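Local structure of SusD-like carbohydrate binding protein (Bacteroides vulgatus, 3LEW) at residues L49-V59 / R399-I410; Y284-R293 / Y321-F329. The protein probably binds carbohydrate at the outer membrane as a member of the SusD family, serving nutrient capture. All coordinates share one frame; numbering follows the deposited sequence.

Overall arrangement
Interaction 1 lies deep in the molecule, its centre about 8 Å from the centre of the chain, while interaction 2 lies farther out, about 19 Å from it. Their own centres are about 13 Å apart, and both segments of interaction 2 fall in sequence between residues 49-59 and 399-410. The two contacts are joined directly. Lys328 NZ forms a salt bridge with Glu405 OE2 at 2.8 Å and, at the same distance, probably donates to Trp403 O. Packing adds to this: Asn326 ND2 lies 3.3 Å from Trp403 CE3, and Phe286 CE2 lies 3.3 Å from Arg50 O. Interaction 1 joins the end of helix 46-54 to the loop between helices 387-401 and 408-414; interaction 2 is a strand crossing beside it.

Interaction 1: residues L49-V59 / R399-I410; sequences LRANDAMGSDV and RKELWGEGFSLI
Asn52 and Asp53, at the end of helix 46-54, pack against the glycine-containing loop and the first residues of helix 408-414. This is the tight part of a buried contact: Leu49 CA and Gly406 CA are 3.9 Å apart, and a CA-H of Gly406 faces Leu49 O. Any side chain at position 406 would run into Leu49 CD2. Asn52 ND2 donates to Gly406 O at 3.2 Å, close to its own amide plane, while its OD1 is bound by Tyr470 OH. The backbone O of Asn52 receives Leu409 N at 3.0 Å from above the carbonyl plane. Asp53 OD1 accepts a hydrogen bond from Ser408 N at 3.2 Å, a weak one from Phe407 N and one from a water. Because its chain bends at chi2 (69°) and again at chi3, Arg50 reaches Gly404 O with NH2 at 2.8 Å and turns NH1 to Gln270.

Toward Asp58 the backbones separate, with Asp58 CA and Trp403 CA 7.6 Å apart, though water bridges both parts. Trp403 NE1 still makes a straight bond (175°) to Asp58 O at 3.0 Å, in the indole plane. The partly exposed Arg399 grips Asp58 side-on: NE and NH2 each meet one oxygen through its syn lone pair, NH2 to OD1 at 2.9 Å, with the planes 8° apart. One water joins Asp58 OD2 to Arg399 O; another links Asp53 O, Asp58 N and Ser408 OG.

The two acids are thus balanced differently: Asp58 is paired with a guanidinium, whereas the charge of Asp53 is probably eased by backbone N-H groups at the start of a helix.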
loop_
_atom_site.group_PDB
_atom_site.type_symbol
_atom_site.label_atom_id
_atom_site.label_comp_id
_atom_site.label_asym_id
_atom_site.label_seq_id
_atom_site.Cartn_x
_atom_site.Cartn_y
_atom_site.Cartn_z
ATOM N N LEU A 49 -2.182 -4.334 -1.986
ATOM C CA LEU A 49 -2.004 -2.918 -2.368
ATOM C C LEU A 49 -2.963 -2.574 -3.506
ATOM O O LEU A 49 -3.605 -1.510 -3.531
ATOM C CB LEU A 49 -0.572 -2.670 -2.804
ATOM C CG LEU A 49 0.478 -2.949 -1.710
ATOM C CD1 LEU A 49 1.856 -2.568 -2.272
ATOM C CD2 LEU A 49 0.234 -2.164 -0.419
ATOM N N ARG A 50 -3.116 -3.514 -4.461
ATOM C CA ARG A 50 -4.028 -3.279 -5.568
ATOM C C ARG A 50 -5.488 -3.249 -5.100
ATOM O O ARG A 50 -6.255 -2.354 -5.492
ATOM C CB ARG A 50 -3.813 -4.337 -6.704
ATOM C CG ARG A 50 -2.858 -3.932 -7.831
ATOM C CD ARG A 50 -1.374 -3.835 -7.431
ATOM N NE ARG A 50 -1.055 -2.546 -6.798
ATOM C CZ ARG A 50 0.129 -2.228 -6.297
ATOM N NH1 ARG A 50 1.138 -3.117 -6.250
ATOM N NH2 ARG A 50 0.323 -1.005 -5.812
ATOM N N ALA A 51 -5.880 -4.198 -4.254
ATOM C CA ALA A 51 -7.202 -4.195 -3.648
ATOM C C ALA A 51 -7.483 -2.863 -2.976
ATOM O O ALA A 51 -8.571 -2.297 -3.146
ATOM C CB ALA A 51 -7.364 -5.369 -2.619
ATOM N N ASN A 52 -6.497 -2.366 -2.236
ATOM C CA ASN A 52 -6.624 -1.128 -1.485
ATOM C C ASN A 52 -6.981 0.075 -2.349
ATOM O O ASN A 52 -7.738 0.925 -1.930
ATOM C CB ASN A 52 -5.375 -0.808 -0.652
ATOM C CG ASN A 52 -5.143 -1.821 0.499
ATOM O OD1 ASN A 52 -6.016 -2.685 0.769
ATOM N ND2 ASN A 52 -3.924 -1.802 1.074
ATOM N N ASP A 53 -6.408 0.151 -3.534
ATOM C CA ASP A 53 -6.730 1.223 -4.453
ATOM C C ASP A 53 -8.020 1.004 -5.196
ATOM O O ASP A 53 -8.734 1.969 -5.464
ATOM C CB ASP A 53 -5.542 1.455 -5.424
ATOM C CG ASP A 53 -4.339 2.055 -4.716
ATOM O OD1 ASP A 53 -4.515 2.875 -3.765
ATOM O OD2 ASP A 53 -3.207 1.730 -5.112
ATOM N N ALA A 54 -8.345 -0.248 -5.556
ATOM C CA ALA A 54 -9.622 -0.548 -6.171
ATOM C C ALA A 54 -10.772 -0.170 -5.236
ATOM O O ALA A 54 -11.851 0.210 -5.678
ATOM C CB ALA A 54 -9.709 -2.070 -6.572
HETATM N N MSE A 55 -10.519 -0.214 -3.939
HETATM C CA MSE A 55 -11.545 0.114 -2.948
HETATM C C MSE A 55 -11.539 1.616 -2.511
HETATM O O MSE A 55 -12.002 1.952 -1.416
HETATM C CB MSE A 55 -11.316 -0.859 -1.795
HETATM C CG MSE A 55 -11.657 -2.309 -2.200
HETATM SE SE MSE A 55 -11.116 -3.592 -0.910
HETATM C CE MSE A 55 -12.355 -3.221 0.542
ATOM N N GLY A 56 -11.098 2.501 -3.415
ATOM C CA GLY A 56 -10.984 3.896 -3.131
ATOM C C GLY A 56 -11.836 4.742 -4.074
ATOM O O GLY A 56 -12.730 4.230 -4.793
ATOM N N SER A 57 -11.559 6.031 -4.065
ATOM C CA SER A 57 -12.339 6.989 -4.821
ATOM C C SER A 57 -11.779 7.260 -6.183
ATOM O O SER A 57 -12.444 7.948 -6.963
ATOM C CB SER A 57 -12.409 8.320 -4.039
ATOM O OG SER A 57 -13.091 8.123 -2.790
ATOM N N ASP A 58 -10.542 6.831 -6.444
ATOM C CA ASP A 58 -9.809 7.354 -7.615
ATOM C C ASP A 58 -9.532 6.384 -8.753
ATOM O O ASP A 58 -8.894 6.768 -9.796
ATOM C CB ASP A 58 -8.508 7.981 -7.147
ATOM C CG ASP A 58 -8.742 9.041 -6.086
ATOM O OD1 ASP A 58 -9.693 9.829 -6.305
ATOM O OD2 ASP A 58 -8.042 9.004 -5.034
ATOM N N VAL A 59 -9.995 5.157 -8.592
ATOM C CA VAL A 59 -9.698 4.069 -9.537
ATOM C C VAL A 59 -11.007 3.470 -10.020
ATOM O O VAL A 59 -11.901 3.218 -9.212
ATOM C CB VAL A 59 -8.805 2.986 -8.854
ATOM C CG1 VAL A 59 -8.640 1.711 -9.722
ATOM C CG2 VAL A 59 -7.427 3.597 -8.480
ATOM N N ARG A 399 -3.640 11.280 -2.180
ATOM C CA ARG A 399 -4.353 10.629 -3.276
ATOM C C ARG A 399 -3.693 10.949 -4.607
ATOM O O ARG A 399 -3.610 10.077 -5.477
ATOM C CB ARG A 399 -5.822 11.081 -3.287
ATOM C CG ARG A 399 -6.603 10.478 -2.075
ATOM C CD ARG A 399 -7.912 11.194 -1.897
ATOM N NE ARG A 399 -8.748 11.102 -3.083
ATOM C CZ ARG A 399 -9.847 11.841 -3.264
ATOM N NH1 ARG A 399 -10.233 12.720 -2.342
ATOM N NH2 ARG A 399 -10.581 11.712 -4.353
ATOM N N LYS A 400 -3.233 12.174 -4.735
ATOM C CA LYS A 400 -2.640 12.652 -5.995
ATOM C C LYS A 400 -1.256 12.035 -6.211
ATOM O O LYS A 400 -0.967 11.546 -7.288
ATOM C CB LYS A 400 -2.549 14.165 -5.996
ATOM C CG LYS A 400 -3.888 14.875 -6.083
ATOM C CD LYS A 400 -3.740 16.347 -5.711
ATOM C CE LYS A 400 -2.867 17.133 -6.742
ATOM N NZ LYS A 400 -2.515 18.507 -6.231
ATOM N N GLU A 401 -0.434 12.062 -5.187
ATOM C CA GLU A 401 0.972 11.612 -5.295
ATOM C C GLU A 401 1.119 10.102 -5.235
ATOM O O GLU A 401 2.040 9.556 -5.851
ATOM C CB GLU A 401 1.813 12.276 -4.193
ATOM C CG GLU A 401 3.300 11.816 -4.074
ATOM C CD GLU A 401 4.172 12.143 -5.274
ATOM O OE1 GLU A 401 3.764 12.957 -6.130
ATOM O OE2 GLU A 401 5.298 11.590 -5.354
ATOM N N LEU A 402 0.270 9.442 -4.431
ATOM C CA LEU A 402 0.384 8.002 -4.147
ATOM C C LEU A 402 -0.629 7.120 -4.909
ATOM O O LEU A 402 -0.808 5.946 -4.575
ATOM C CB LEU A 402 0.272 7.730 -2.635
ATOM C CG LEU A 402 1.298 8.500 -1.796
ATOM C CD1 LEU A 402 0.986 8.336 -0.276
ATOM C CD2 LEU A 402 2.749 8.089 -2.101
ATOM N N TRP A 403 -1.265 7.687 -5.914
ATOM C CA TRP A 403 -2.272 6.979 -6.717
ATOM C C TRP A 403 -1.726 5.642 -7.178
ATOM O O TRP A 403 -0.631 5.558 -7.745
ATOM C CB TRP A 403 -2.680 7.815 -7.950
ATOM C CG TRP A 403 -3.799 7.187 -8.747
ATOM C CD1 TRP A 403 -5.141 7.469 -8.644
ATOM C CD2 TRP A 403 -3.691 6.124 -9.742
ATOM N NE1 TRP A 403 -5.861 6.688 -9.537
ATOM C CE2 TRP A 403 -4.985 5.854 -10.206
ATOM C CE3 TRP A 403 -2.621 5.401 -10.283
ATOM C CZ2 TRP A 403 -5.241 4.859 -11.147
ATOM C CZ3 TRP A 403 -2.896 4.417 -11.227
ATOM C CH2 TRP A 403 -4.191 4.182 -11.653
ATOM N N GLY A 404 -2.476 4.581 -6.941
ATOM C CA GLY A 404 -2.049 3.283 -7.422
ATOM C C GLY A 404 -0.991 2.536 -6.607
ATOM O O GLY A 404 -0.685 1.392 -6.930
ATOM N N GLU A 405 -0.469 3.164 -5.559
ATOM C CA GLU A 405 0.597 2.561 -4.748
ATOM C C GLU A 405 0.129 1.844 -3.485
ATOM O O GLU A 405 0.956 1.320 -2.749
ATOM C CB GLU A 405 1.625 3.634 -4.388
ATOM C CG GLU A 405 2.381 4.136 -5.634
ATOM C CD GLU A 405 3.350 5.243 -5.306
ATOM O OE1 GLU A 405 4.439 4.971 -4.699
ATOM O OE2 GLU A 405 3.010 6.376 -5.695
ATOM N N GLY A 406 -1.177 1.778 -3.264
ATOM C CA GLY A 406 -1.745 0.921 -2.234
ATOM C C GLY A 406 -2.306 1.552 -0.968
ATOM O O GLY A 406 -2.473 0.853 0.025
ATOM N N PHE A 407 -2.645 2.836 -1.010
ATOM C CA PHE A 407 -3.019 3.566 0.191
ATOM C C PHE A 407 -4.491 3.988 0.242
ATOM O O PHE A 407 -4.932 4.436 1.301
ATOM C CB PHE A 407 -2.179 4.839 0.307
ATOM C CG PHE A 407 -0.701 4.597 0.439
ATOM C CD1 PHE A 407 -0.130 4.389 1.669
ATOM C CD2 PHE A 407 0.120 4.584 -0.683
ATOM C CE1 PHE A 407 1.240 4.157 1.780
ATOM C CE2 PHE A 407 1.503 4.378 -0.577
ATOM C CZ PHE A 407 2.054 4.183 0.669
ATOM N N SER A 408 -5.252 3.884 -0.848
ATOM C CA SER A 408 -6.572 4.554 -0.830
ATOM C C SER A 408 -7.482 4.059 0.294
ATOM O O SER A 408 -8.019 4.849 1.058
ATOM C CB SER A 408 -7.334 4.430 -2.155
ATOM O OG SER A 408 -6.589 4.936 -3.275
ATOM N N LEU A 409 -7.642 2.738 0.415
ATOM C CA LEU A 409 -8.517 2.175 1.475
ATOM C C LEU A 409 -7.929 2.433 2.844
ATOM O O LEU A 409 -8.652 2.627 3.809
ATOM C CB LEU A 409 -8.679 0.675 1.284
ATOM C CG LEU A 409 -9.551 -0.082 2.310
ATOM C CD1 LEU A 409 -11.055 0.328 2.220
ATOM C CD2 LEU A 409 -9.376 -1.629 2.109
ATOM N N ILE A 410 -6.597 2.392 2.944
ATOM C CA ILE A 410 -5.932 2.558 4.251
ATOM C C ILE A 410 -6.205 3.937 4.816
ATOM O O ILE A 410 -6.533 4.098 5.982
ATOM C CB ILE A 410 -4.382 2.381 4.108
ATOM C CG1 ILE A 410 -4.052 0.976 3.552
ATOM C CG2 ILE A 410 -3.672 2.774 5.417
ATOM C CD1 ILE A 410 -4.644 -0.189 4.304
HETATM O O HOH W 1 -2.847 -0.270 -6.944
HETATM O O HOH W 2 -2.874 4.913 -3.125
HETATM O O HOH W 3 -8.672 4.866 -5.353
HETATM O O HOH W 4 -5.501 7.944 -5.171
#

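Interaction 2: residues Y284-R293 / Y321-F329; sequences YSFNVDPYFR and YVWMRNSKF
Val288 and Met324 meet where their strands cross almost at right angles: the N-to-C directions of 286-288 and 321-326 differ by 100°, with the axes approaching to 4.8 Å. The crossing joins one strand from each of two small beta sheets, the antiparallel pair of 59-61 with 286-288 and the mixed four-stranded sheet containing 321-326. One direct backbone bond spans the crossing, Val288 N to Met324 O at 2.8 Å, with an angle of 156° at the hydrogen. Beside it a water accepts a hydrogen bond from Met324 N and donates one to Val288 O.

Asn287 and Arg325 lie side by side, pointing the same way. Asn287 OD1 accepts a weak bond from Arg325 NH1 at 2.8 Å, the amide and guanidinium planes standing 73° apart, and its ND2 donates to Tyr284 O at 3.1 Å. Arg325 is held mainly elsewhere, by a salt bridge from NH2 to Asp311, and Trp323 CB sits over the centre of one guanidinium face, 3.6 Å above it. An alanine in place of Asn287 is likely to leave Tyr284 O without the amide donor and Arg325 NH1 without this acceptor, and to open a gap beside Trp323.

On the other flank, the side chain of Met324, a selenomethionine modelled in two conformers, starts with CG anti to its backbone N and then bends twice. In the conformer described, CE comes to Pro290 CB at 3.9 Å and SE lies near Arg293 CD. Farther along the strand, Val288 CG2 rests against Asn326 CB at 3.7 Å.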
loop_
_atom_site.group_PDB
_atom_site.type_symbol
_atom_site.label_atom_id
_atom_site.label_comp_id
_atom_site.label_asym_id
_atom_site.label_seq_id
_atom_site.Cartn_x
_atom_site.Cartn_y
_atom_site.Cartn_z
ATOM N N TYR A 284 -5.025 -4.387 -18.319
ATOM C CA TYR A 284 -5.099 -2.913 -18.387
ATOM C C TYR A 284 -6.308 -2.379 -17.602
ATOM O O TYR A 284 -7.096 -1.584 -18.118
ATOM C CB TYR A 284 -5.127 -2.430 -19.856
ATOM C CG TYR A 284 -5.872 -3.304 -20.803
ATOM C CD1 TYR A 284 -5.256 -4.384 -21.411
ATOM C CD2 TYR A 284 -7.219 -3.054 -21.112
ATOM C CE1 TYR A 284 -5.948 -5.229 -22.283
ATOM C CE2 TYR A 284 -7.913 -3.892 -21.975
ATOM C CZ TYR A 284 -7.279 -4.958 -22.563
ATOM O OH TYR A 284 -7.958 -5.766 -23.484
ATOM N N SER A 285 -6.442 -2.808 -16.357
ATOM C CA SER A 285 -7.745 -2.709 -15.666
ATOM C C SER A 285 -7.856 -1.583 -14.639
ATOM O O SER A 285 -8.974 -1.139 -14.354
ATOM C CB SER A 285 -8.073 -4.032 -14.991
ATOM O OG SER A 285 -7.018 -4.425 -14.105
ATOM N N PHE A 286 -6.718 -1.145 -14.108
ATOM C CA PHE A 286 -6.663 -0.044 -13.099
ATOM C C PHE A 286 -6.708 1.311 -13.780
ATOM O O PHE A 286 -5.697 1.977 -13.958
ATOM C CB PHE A 286 -5.448 -0.206 -12.175
ATOM C CG PHE A 286 -5.705 -1.113 -11.008
ATOM C CD1 PHE A 286 -5.993 -2.453 -11.204
ATOM C CD2 PHE A 286 -5.741 -0.628 -9.730
ATOM C CE1 PHE A 286 -6.284 -3.329 -10.122
ATOM C CE2 PHE A 286 -6.032 -1.494 -8.658
ATOM C CZ PHE A 286 -6.297 -2.821 -8.867
ATOM N N ASN A 287 -7.916 1.703 -14.196
ATOM C CA ASN A 287 -8.076 2.937 -14.908
ATOM C C ASN A 287 -8.421 4.037 -13.912
ATOM O O ASN A 287 -8.620 3.779 -12.702
ATOM C CB ASN A 287 -9.084 2.745 -15.997
ATOM C CG ASN A 287 -8.582 1.766 -17.048
ATOM O OD1 ASN A 287 -7.698 2.110 -17.825
ATOM N ND2 ASN A 287 -9.116 0.537 -17.044
ATOM N N VAL A 288 -8.489 5.242 -14.424
ATOM C CA VAL A 288 -8.539 6.414 -13.558
ATOM C C VAL A 288 -9.967 6.986 -13.527
ATOM O O VAL A 288 -10.622 7.083 -14.556
ATOM C CB VAL A 288 -7.542 7.474 -14.037
ATOM C CG1 VAL A 288 -7.553 8.692 -13.094
ATOM C CG2 VAL A 288 -6.147 6.888 -14.190
ATOM N N ASP A 289 -10.442 7.395 -12.358
ATOM C CA ASP A 289 -11.646 8.274 -12.322
ATOM C C ASP A 289 -11.341 9.538 -13.124
ATOM O O ASP A 289 -10.440 10.307 -12.774
ATOM C CB ASP A 289 -11.955 8.661 -10.879
ATOM C CG ASP A 289 -13.194 9.534 -10.731
ATOM O OD1 ASP A 289 -13.862 9.854 -11.750
ATOM O OD2 ASP A 289 -13.488 9.909 -9.568
ATOM N N PRO A 290 -12.157 9.839 -14.169
ATOM C CA PRO A 290 -11.815 11.018 -14.928
ATOM C C PRO A 290 -11.799 12.276 -14.064
ATOM O O PRO A 290 -11.047 13.186 -14.329
ATOM C CB PRO A 290 -12.911 11.080 -15.971
ATOM C CG PRO A 290 -13.221 9.603 -16.244
ATOM C CD PRO A 290 -13.119 8.968 -14.871
ATOM N N TYR A 291 -12.639 12.324 -13.037
ATOM C CA TYR A 291 -12.630 13.458 -12.104
ATOM C C TYR A 291 -11.343 13.608 -11.271
ATOM O O TYR A 291 -11.071 14.704 -10.773
ATOM C CB TYR A 291 -13.831 13.407 -11.161
ATOM C CG TYR A 291 -15.175 13.566 -11.857
ATOM C CD1 TYR A 291 -15.479 14.719 -12.585
ATOM C CD2 TYR A 291 -16.129 12.533 -11.821
ATOM C CE1 TYR A 291 -16.739 14.871 -13.216
ATOM C CE2 TYR A 291 -17.387 12.680 -12.458
ATOM C CZ TYR A 291 -17.673 13.826 -13.160
ATOM O OH TYR A 291 -18.907 13.948 -13.797
ATOM N N PHE A 292 -10.563 12.536 -11.122
ATOM C CA PHE A 292 -9.275 12.609 -10.424
ATOM C C PHE A 292 -8.294 13.569 -11.104
ATOM O O PHE A 292 -7.522 14.229 -10.438
ATOM C CB PHE A 292 -8.695 11.208 -10.329
ATOM C CG PHE A 292 -7.316 11.129 -9.727
ATOM C CD1 PHE A 292 -7.144 11.286 -8.376
ATOM C CD2 PHE A 292 -6.209 10.891 -10.530
ATOM C CE1 PHE A 292 -5.907 11.136 -7.802
ATOM C CE2 PHE A 292 -4.952 10.766 -9.964
ATOM C CZ PHE A 292 -4.813 10.920 -8.598
ATOM N N ARG A 293 -8.371 13.695 -12.428
ATOM C CA ARG A 293 -7.489 14.587 -13.174
ATOM C C ARG A 293 -7.764 16.056 -12.795
ATOM O O ARG A 293 -6.847 16.864 -12.782
ATOM C CB ARG A 293 -7.651 14.377 -14.670
ATOM C CG ARG A 293 -6.666 15.168 -15.550
ATOM C CD ARG A 293 -6.776 14.736 -16.990
ATOM N NE ARG A 293 -5.696 15.248 -17.838
ATOM C CZ ARG A 293 -5.618 16.496 -18.298
ATOM N NH1 ARG A 293 -6.548 17.403 -17.994
ATOM N NH2 ARG A 293 -4.587 16.856 -19.068
ATOM N N TYR A 321 -15.160 2.627 -26.565
ATOM C CA TYR A 321 -14.885 3.496 -25.429
ATOM C C TYR A 321 -13.435 3.898 -25.335
ATOM O O TYR A 321 -12.530 3.140 -25.732
ATOM C CB TYR A 321 -15.232 2.738 -24.151
ATOM C CG TYR A 321 -16.720 2.616 -23.899
ATOM C CD1 TYR A 321 -17.411 3.600 -23.197
ATOM C CD2 TYR A 321 -17.429 1.511 -24.336
ATOM C CE1 TYR A 321 -18.791 3.508 -22.976
ATOM C CE2 TYR A 321 -18.800 1.397 -24.094
ATOM C CZ TYR A 321 -19.475 2.408 -23.415
ATOM O OH TYR A 321 -20.836 2.303 -23.161
ATOM N N VAL A 322 -13.212 5.060 -24.728
ATOM C CA VAL A 322 -11.938 5.391 -24.141
ATOM C C VAL A 322 -12.132 5.385 -22.610
ATOM O O VAL A 322 -13.219 5.686 -22.112
ATOM C CB VAL A 322 -11.396 6.762 -24.620
ATOM C CG1 VAL A 322 -10.986 6.686 -26.074
ATOM C CG2 VAL A 322 -12.408 7.893 -24.442
ATOM N N TRP A 323 -11.077 5.021 -21.889
ATOM C CA TRP A 323 -11.035 5.108 -20.447
ATOM C C TRP A 323 -9.888 6.059 -20.117
ATOM O O TRP A 323 -8.974 6.245 -20.930
ATOM C CB TRP A 323 -10.747 3.745 -19.825
ATOM C CG TRP A 323 -11.728 2.638 -20.156
ATOM C CD1 TRP A 323 -12.026 2.139 -21.386
ATOM C CD2 TRP A 323 -12.529 1.907 -19.229
ATOM N NE1 TRP A 323 -12.956 1.154 -21.291
ATOM C CE2 TRP A 323 -13.260 0.957 -19.973
ATOM C CE3 TRP A 323 -12.660 1.919 -17.839
ATOM C CZ2 TRP A 323 -14.166 0.063 -19.379
ATOM C CZ3 TRP A 323 -13.560 1.010 -17.237
ATOM C CH2 TRP A 323 -14.281 0.094 -18.013
HETATM N N MSE A 324 -9.885 6.626 -18.918
HETATM C CA MSE A 324 -8.799 7.505 -18.507
HETATM C C MSE A 324 -7.646 6.619 -18.003
HETATM O O MSE A 324 -7.831 5.833 -17.080
HETATM C CB MSE A 324 -9.308 8.517 -17.466
HETATM C CG MSE A 324 -8.251 9.557 -16.981
HETATM SE SE MSE A 324 -7.935 10.988 -18.210
HETATM C CE MSE A 324 -9.623 11.872 -17.990
ATOM N N ARG A 325 -6.498 6.748 -18.632
ATOM C CA ARG A 325 -5.320 5.988 -18.291
ATOM C C ARG A 325 -4.353 6.827 -17.515
ATOM O O ARG A 325 -4.341 8.046 -17.616
ATOM C CB ARG A 325 -4.598 5.516 -19.566
ATOM C CG ARG A 325 -5.451 4.952 -20.645
ATOM C CD ARG A 325 -6.254 3.740 -20.201
ATOM N NE ARG A 325 -7.186 3.394 -21.271
ATOM C CZ ARG A 325 -7.802 2.213 -21.393
ATOM N NH1 ARG A 325 -7.650 1.251 -20.494
ATOM N NH2 ARG A 325 -8.651 2.030 -22.366
ATOM N N ASN A 326 -3.530 6.149 -16.698
ATOM C CA ASN A 326 -2.382 6.751 -16.065
ATOM C C ASN A 326 -1.114 6.084 -16.637
ATOM O O ASN A 326 -0.970 4.878 -16.534
ATOM C CB ASN A 326 -2.452 6.550 -14.532
ATOM C CG ASN A 326 -1.583 7.521 -13.767
ATOM O OD1 ASN A 326 -0.596 8.108 -14.320
ATOM N ND2 ASN A 326 -1.926 7.719 -12.482
ATOM N N SER A 327 -0.233 6.866 -17.269
ATOM C CA SER A 327 1.057 6.333 -17.718
ATOM C C SER A 327 2.002 6.001 -16.533
ATOM O O SER A 327 3.124 5.493 -16.744
ATOM C CB SER A 327 1.708 7.298 -18.699
ATOM O OG SER A 327 2.018 8.520 -18.056
ATOM N N LYS A 328 1.563 6.237 -15.300
ATOM C CA LYS A 328 2.451 6.106 -14.116
ATOM C C LYS A 328 3.192 4.765 -14.050
ATOM O O LYS A 328 4.427 4.742 -13.930
ATOM C CB LYS A 328 1.641 6.325 -12.830
ATOM C CG LYS A 328 2.443 6.365 -11.555
ATOM C CD LYS A 328 1.585 6.792 -10.381
ATOM C CE LYS A 328 2.364 6.763 -9.103
ATOM N NZ LYS A 328 1.599 7.228 -7.908
ATOM N N PHE A 329 2.438 3.665 -14.118
ATOM C CA PHE A 329 2.995 2.316 -13.998
ATOM C C PHE A 329 3.057 1.674 -15.387
ATOM O O PHE A 329 2.028 1.585 -16.091
ATOM C CB PHE A 329 2.145 1.431 -13.124
ATOM C CG PHE A 329 2.075 1.866 -11.713
ATOM C CD1 PHE A 329 3.034 1.468 -10.826
ATOM C CD2 PHE A 329 1.019 2.656 -11.274
ATOM C CE1 PHE A 329 2.985 1.860 -9.485
ATOM C CE2 PHE A 329 0.931 3.036 -9.953
ATOM C CZ PHE A 329 1.943 2.624 -9.050
HETATM O O HOH W 5 -3.755 3.434 -15.332
HETATM O O HOH W 6 -11.549 5.700 -16.932
#